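Local coordinates for protein alanine racemase (Acinetobacter baumannii, PDB 4QHR) that belongs to the alanine racemase family, pairing an N-terminal TIM-barrel domain with a C-terminal beta-strand domain and carrying covalently bound pyridoxal phosphate, at residues P232-T237 and E321-H326; R279-Q284 and A333-T338. All coordinates share one frame; numbering follows the deposited sequence.

In the fold
Both contacts belong to the C-terminal domain, their centres about 17 Å apart and their nearest atoms about 6 Å apart, without touching. Along the sequence the segments alternate: 232-237, then 279-284, then 321-326 and finally 333-338. Contact 1 is buried and joins the start of the long strand 234-246 to the chain leaving strand 319-321, within the mixed sheet. Contact 2 lies at the surface, where the loop before strand 286-289 meets the end of helix 329-335. That helix follows 321-326 closely, so one run of chain pairs first with the sheet and then with a loop facing the second subunit.

Contact 1 (P232-T237 and E321-H326); sequences PVMTFT and ELWGNH
The carbonyl oxygen of F236 takes two N-H groups of segment 321-326, the mark of a classic beta bulge in this antiparallel pair: L322 N lies 2.7 Å from F236 O, whereas the second bond, from W323 N to the same oxygen, is long and weak at 3.4 Å. F236 N returns a nearly straight bond to W323 O (2.7 Å, 172° at the hydrogen). The extra residue shifts the register, so F236 pairs with W323 but T237 with E321.

Two side chains meet the phenyl ring of F236. L322 CD1 sits over the centre of one face, 3.9 Å from the ring centroid, a CH-pi contact. The ring also turns its own edge toward the indole face of W323 in a T-shaped stack, planes 59° apart, with F236 CD2 3.6 Å from W323 CH2, while F236 CB packs over the five-membered ring. At the indole edge, NE1 gives a weak hydrogen bond to M234 SD; the sulfur lies beside the ring, so the pair is also a Met-aromatic contact. V6 and L347 also pack on F236.

Toward the outer end of the pair, water takes over. One water accepts from N325 ND2 and donates to P232 O, a second lies near P232 O and N325 OD1, and a third joins T235 OG1 to N325 N. E321 grips the turn with both carboxylate oxygens: OE2 takes H326 N and R327 N, and E321 OE1 lies in the H326 ring plane, 2.6 Å from H326 ND1.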
loop_
_atom_site.group_PDB
_atom_site.type_symbol
_atom_site.label_atom_id
_atom_site.label_comp_id
_atom_site.label_asym_id
_atom_site.label_seq_id
_atom_site.Cartn_x
_atom_site.Cartn_y
_atom_site.Cartn_z
ATOM N N PRO A 232 -20.940 -0.103 0.870
ATOM C CA PRO A 232 -19.499 -0.448 0.821
ATOM C C PRO A 232 -19.269 -1.696 -0.017
ATOM O O PRO A 232 -19.958 -2.722 0.164
ATOM C CB PRO A 232 -19.146 -0.680 2.294
ATOM C CG PRO A 232 -20.101 0.183 3.044
ATOM C CD PRO A 232 -21.379 0.214 2.237
ATOM N N VAL A 233 -18.293 -1.640 -0.905
ATOM C CA VAL A 233 -18.015 -2.763 -1.777
ATOM C C VAL A 233 -16.943 -3.691 -1.154
ATOM O O VAL A 233 -17.055 -4.941 -1.199
ATOM C CB VAL A 233 -17.585 -2.236 -3.144
ATOM C CG1 VAL A 233 -17.038 -3.361 -4.042
ATOM C CG2 VAL A 233 -18.716 -1.507 -3.828
ATOM N N MET A 234 -15.889 -3.103 -0.605
ATOM C CA MET A 234 -14.790 -3.861 -0.052
ATOM C C MET A 234 -14.958 -4.125 1.448
ATOM O O MET A 234 -15.170 -3.179 2.220
ATOM C CB MET A 234 -13.450 -3.109 -0.235
ATOM C CG MET A 234 -12.249 -3.893 0.226
ATOM S SD MET A 234 -10.620 -3.118 0.193
ATOM C CE MET A 234 -10.467 -2.628 -1.534
ATOM N N THR A 235 -14.795 -5.392 1.825
ATOM C CA THR A 235 -14.522 -5.759 3.218
ATOM C C THR A 235 -13.104 -6.309 3.351
ATOM O O THR A 235 -12.693 -7.250 2.605
ATOM C CB THR A 235 -15.550 -6.764 3.724
ATOM O OG1 THR A 235 -16.843 -6.230 3.458
ATOM C CG2 THR A 235 -15.413 -6.921 5.243
ATOM N N PHE A 236 -12.341 -5.767 4.298
ATOM C CA PHE A 236 -10.932 -6.154 4.500
ATOM C C PHE A 236 -10.914 -6.858 5.865
ATOM O O PHE A 236 -11.209 -6.240 6.894
ATOM C CB PHE A 236 -10.069 -4.884 4.462
ATOM C CG PHE A 236 -8.557 -5.090 4.559
ATOM C CD1 PHE A 236 -7.902 -6.271 4.160
ATOM C CD2 PHE A 236 -7.778 -4.046 5.000
ATOM C CE1 PHE A 236 -6.507 -6.371 4.254
ATOM C CE2 PHE A 236 -6.405 -4.142 5.110
ATOM C CZ PHE A 236 -5.771 -5.305 4.748
ATOM N N THR A 237 -10.595 -8.159 5.854
ATOM C CA THR A 237 -10.539 -8.968 7.088
ATOM C C THR A 237 -9.211 -9.654 7.405
ATOM O O THR A 237 -8.347 -9.827 6.568
ATOM C CB THR A 237 -11.663 -10.034 7.130
ATOM O OG1 THR A 237 -11.359 -11.136 6.256
ATOM C CG2 THR A 237 -13.022 -9.390 6.784
ATOM N N GLU A 321 -12.783 -7.462 11.271
ATOM C CA GLU A 321 -13.003 -6.587 10.142
ATOM C C GLU A 321 -12.202 -5.304 10.290
ATOM O O GLU A 321 -12.388 -4.542 11.256
ATOM C CB GLU A 321 -14.494 -6.264 9.998
ATOM C CG GLU A 321 -14.792 -5.253 8.880
ATOM C CD GLU A 321 -16.295 -4.968 8.778
ATOM O OE1 GLU A 321 -17.064 -5.940 8.974
ATOM O OE2 GLU A 321 -16.690 -3.806 8.564
ATOM N N LEU A 322 -11.321 -5.038 9.324
ATOM C CA LEU A 322 -10.516 -3.827 9.353
ATOM C C LEU A 322 -11.271 -2.687 8.718
ATOM O O LEU A 322 -11.268 -1.573 9.222
ATOM C CB LEU A 322 -9.186 -4.080 8.695
ATOM C CG LEU A 322 -8.571 -5.282 9.398
ATOM C CD1 LEU A 322 -7.712 -6.004 8.433
ATOM C CD2 LEU A 322 -7.912 -4.866 10.707
ATOM N N TRP A 323 -11.976 -2.960 7.635
ATOM C CA TRP A 323 -13.024 -2.087 7.208
ATOM C C TRP A 323 -13.964 -2.839 6.326
ATOM O O TRP A 323 -13.616 -3.924 5.820
ATOM C CB TRP A 323 -12.464 -0.847 6.510
ATOM C CG TRP A 323 -11.593 -1.048 5.295
ATOM C CD1 TRP A 323 -12.010 -1.342 4.013
ATOM C CD2 TRP A 323 -10.198 -0.810 5.211
ATOM N NE1 TRP A 323 -10.922 -1.347 3.165
ATOM C CE2 TRP A 323 -9.806 -1.031 3.886
ATOM C CE3 TRP A 323 -9.220 -0.470 6.155
ATOM C CZ2 TRP A 323 -8.479 -0.908 3.468
ATOM C CZ3 TRP A 323 -7.904 -0.349 5.730
ATOM C CH2 TRP A 323 -7.562 -0.554 4.386
ATOM N N GLY A 324 -15.174 -2.302 6.178
ATOM C CA GLY A 324 -16.230 -2.937 5.397
ATOM C C GLY A 324 -17.586 -2.334 5.776
ATOM O O GLY A 324 -17.730 -1.134 5.855
ATOM N N ASN A 325 -18.595 -3.161 6.000
ATOM C CA ASN A 325 -19.915 -2.601 6.352
ATOM C C ASN A 325 -20.069 -2.165 7.828
ATOM O O ASN A 325 -21.003 -1.401 8.154
ATOM C CB ASN A 325 -20.998 -3.601 6.050
ATOM C CG ASN A 325 -21.240 -3.773 4.586
ATOM O OD1 ASN A 325 -20.866 -4.809 3.983
ATOM N ND2 ASN A 325 -21.850 -2.791 3.996
ATOM N N HIS A 326 -19.195 -2.654 8.711
ATOM C CA HIS A 326 -19.316 -2.381 10.152
ATOM C C HIS A 326 -18.306 -1.388 10.626
ATOM O O HIS A 326 -18.669 -0.539 11.437
ATOM C CB HIS A 326 -19.223 -3.684 10.934
ATOM C CG HIS A 326 -20.111 -4.732 10.361
ATOM N ND1 HIS A 326 -19.638 -5.703 9.523
ATOM C CD2 HIS A 326 -21.454 -4.880 10.394
ATOM C CE1 HIS A 326 -20.644 -6.475 9.130
ATOM N NE2 HIS A 326 -21.764 -5.977 9.628
HETATM O O HOH W 1 -22.576 -3.283 1.459
HETATM O O HOH W 2 -20.056 -5.151 1.294
HETATM O O HOH W 3 -18.511 -6.039 5.678
#

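Contact 2 (R279-Q284 and A333-T338); sequences RAYVKQ and AEANGT
N336 holds CG anti to its backbone N (chi1 -179°), and the turn about chi2 (-143°) then brings ND2 to A280 O; Y281 holds its CG beside its own backbone N, and its ring comes to lie next to N336 CB. The contact joins a loop to the C-terminal end of helix 329-335, which closes in a Schellman motif: T338 N bonds back to A333 O and G337 N to E334 O, with G337 at positive phi.

N336 ND2 is 2.7 Å from A280 O. The donor stands above the carbonyl plane of A280, 38° out of it, although the oxygen stays close to the amide plane of N336. Water 4 accepts from both N336 ND2 and A280 N, making a second link between the same two residues.

Just beside this, A335 O points from the helix end into the loop backbone. V282 N donates to A335 O at 2.7 Å, and a long, weak bond from K283 N reaches the same oxygen. V282 CG2 packs against that oxygen as well, 3.4 Å away. The Y281 ring lies obliquely beside the helix end with CD2 3.9 Å from A335 CB and CE2 equally far from N336 CB; its hydroxyl bonds elsewhere, to P278 O.

The loop and helix end also face the dimer partner: R279 N bonds to E342 of the second subunit, and R279 NH1 to T338 OG1 of that subunit. At the exposed flank K283 bends at chi3 and crosses E334 obliquely, ending in a salt bridge whose hydrogen bond is weak, with K283 NZ 3.1 Å from E334 OE2.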
loop_
_atom_site.group_PDB
_atom_site.type_symbol
_atom_site.label_atom_id
_atom_site.label_comp_id
_atom_site.label_asym_id
_atom_site.label_seq_id
_atom_site.Cartn_x
_atom_site.Cartn_y
_atom_site.Cartn_z
ATOM N N ARG A 279 -0.336 2.335 9.143
ATOM C CA ARG A 279 0.437 2.259 10.365
ATOM C C ARG A 279 0.165 3.410 11.299
ATOM O O ARG A 279 0.020 3.176 12.515
ATOM C CB ARG A 279 1.955 2.287 10.046
ATOM C CG ARG A 279 2.886 2.271 11.220
ATOM C CD ARG A 279 4.375 2.255 10.833
ATOM N NE ARG A 279 5.190 2.535 12.020
ATOM C CZ ARG A 279 5.470 3.768 12.483
ATOM N NH1 ARG A 279 5.055 4.873 11.837
ATOM N NH2 ARG A 279 6.217 3.915 13.569
ATOM N N ALA A 280 0.168 4.626 10.779
ATOM C CA ALA A 280 0.337 5.780 11.654
ATOM C C ALA A 280 -1.000 6.528 11.864
ATOM O O ALA A 280 -1.568 7.059 10.930
ATOM C CB ALA A 280 1.423 6.702 11.113
ATOM N N TYR A 281 -1.491 6.539 13.085
ATOM C CA TYR A 281 -2.792 7.098 13.380
ATOM C C TYR A 281 -2.684 8.401 14.122
ATOM O O TYR A 281 -1.742 8.618 14.846
ATOM C CB TYR A 281 -3.608 6.062 14.130
ATOM C CG TYR A 281 -3.945 4.958 13.213
ATOM C CD1 TYR A 281 -3.047 3.930 13.001
ATOM C CD2 TYR A 281 -5.141 4.949 12.495
ATOM C CE1 TYR A 281 -3.331 2.875 12.125
ATOM C CE2 TYR A 281 -5.434 3.895 11.600
ATOM C CZ TYR A 281 -4.516 2.860 11.429
ATOM O OH TYR A 281 -4.777 1.804 10.550
ATOM N N VAL A 282 -3.645 9.282 13.925
ATOM C CA VAL A 282 -3.650 10.578 14.603
ATOM C C VAL A 282 -4.781 10.718 15.670
ATOM O O VAL A 282 -4.841 11.710 16.410
ATOM C CB VAL A 282 -3.734 11.739 13.587
ATOM C CG1 VAL A 282 -2.510 11.779 12.717
ATOM C CG2 VAL A 282 -4.959 11.622 12.751
ATOM N N LYS A 283 -5.677 9.722 15.690
ATOM C CA LYS A 283 -6.752 9.574 16.668
ATOM C C LYS A 283 -6.847 8.085 16.836
ATOM O O LYS A 283 -6.289 7.352 16.020
ATOM C CB LYS A 283 -8.099 10.059 16.102
ATOM C CG LYS A 283 -8.027 11.240 15.139
ATOM C CD LYS A 283 -9.368 11.922 14.834
ATOM C CE LYS A 283 -10.577 10.982 14.774
ATOM N NZ LYS A 283 -11.849 11.774 14.708
ATOM N N GLN A 284 -7.618 7.637 17.821
ATOM C CA GLN A 284 -7.813 6.210 18.093
ATOM C C GLN A 284 -8.583 5.509 16.930
ATOM O O GLN A 284 -9.597 6.014 16.420
ATOM C CB GLN A 284 -8.585 6.063 19.415
ATOM C CG GLN A 284 -8.739 4.637 19.935
ATOM C CD GLN A 284 -9.232 4.580 21.391
ATOM O OE1 GLN A 284 -10.108 5.377 21.844
ATOM N NE2 GLN A 284 -8.694 3.618 22.142
ATOM N N ALA A 333 -9.790 5.854 7.539
ATOM C CA ALA A 333 -9.011 6.946 6.932
ATOM C C ALA A 333 -8.832 8.193 7.819
ATOM O O ALA A 333 -7.729 8.727 7.963
ATOM C CB ALA A 333 -9.604 7.345 5.596
ATOM N N GLU A 334 -9.922 8.642 8.374
ATOM C CA GLU A 334 -9.896 9.841 9.202
ATOM C C GLU A 334 -8.983 9.633 10.413
ATOM O O GLU A 334 -8.165 10.489 10.706
ATOM C CB GLU A 334 -11.316 10.241 9.640
ATOM C CG GLU A 334 -11.311 11.481 10.524
ATOM C CD GLU A 334 -12.542 11.638 11.416
ATOM O OE1 GLU A 334 -13.265 10.657 11.694
ATOM O OE2 GLU A 334 -12.763 12.770 11.891
ATOM N N ALA A 335 -9.042 8.463 11.055
ATOM C CA ALA A 335 -8.099 8.167 12.139
ATOM C C ALA A 335 -6.654 8.105 11.701
ATOM O O ALA A 335 -5.749 8.351 12.483
ATOM C CB ALA A 335 -8.486 6.880 12.848
ATOM N N ASN A 336 -6.449 7.773 10.427
ATOM C CA ASN A 336 -5.107 7.678 9.807
ATOM C C ASN A 336 -4.651 8.993 9.229
ATOM O O ASN A 336 -3.556 9.040 8.679
ATOM C CB ASN A 336 -5.196 6.550 8.702
ATOM C CG ASN A 336 -3.894 6.249 7.941
ATOM O OD1 ASN A 336 -3.965 5.981 6.733
ATOM N ND2 ASN A 336 -2.738 6.234 8.604
ATOM N N GLY A 337 -5.467 10.053 9.322
ATOM C CA GLY A 337 -5.113 11.400 8.807
ATOM C C GLY A 337 -5.188 11.500 7.279
ATOM O O GLY A 337 -4.561 12.351 6.694
ATOM N N THR A 338 -5.976 10.647 6.629
ATOM C CA THR A 338 -6.107 10.696 5.169
ATOM C C THR A 338 -7.557 10.409 4.722
ATOM O O THR A 338 -8.498 10.612 5.488
ATOM C CB THR A 338 -5.030 9.782 4.519
ATOM O OG1 THR A 338 -5.021 10.003 3.105
ATOM C CG2 THR A 338 -5.271 8.332 4.837
HETATM O O HOH W 4 0.232 5.534 7.720
#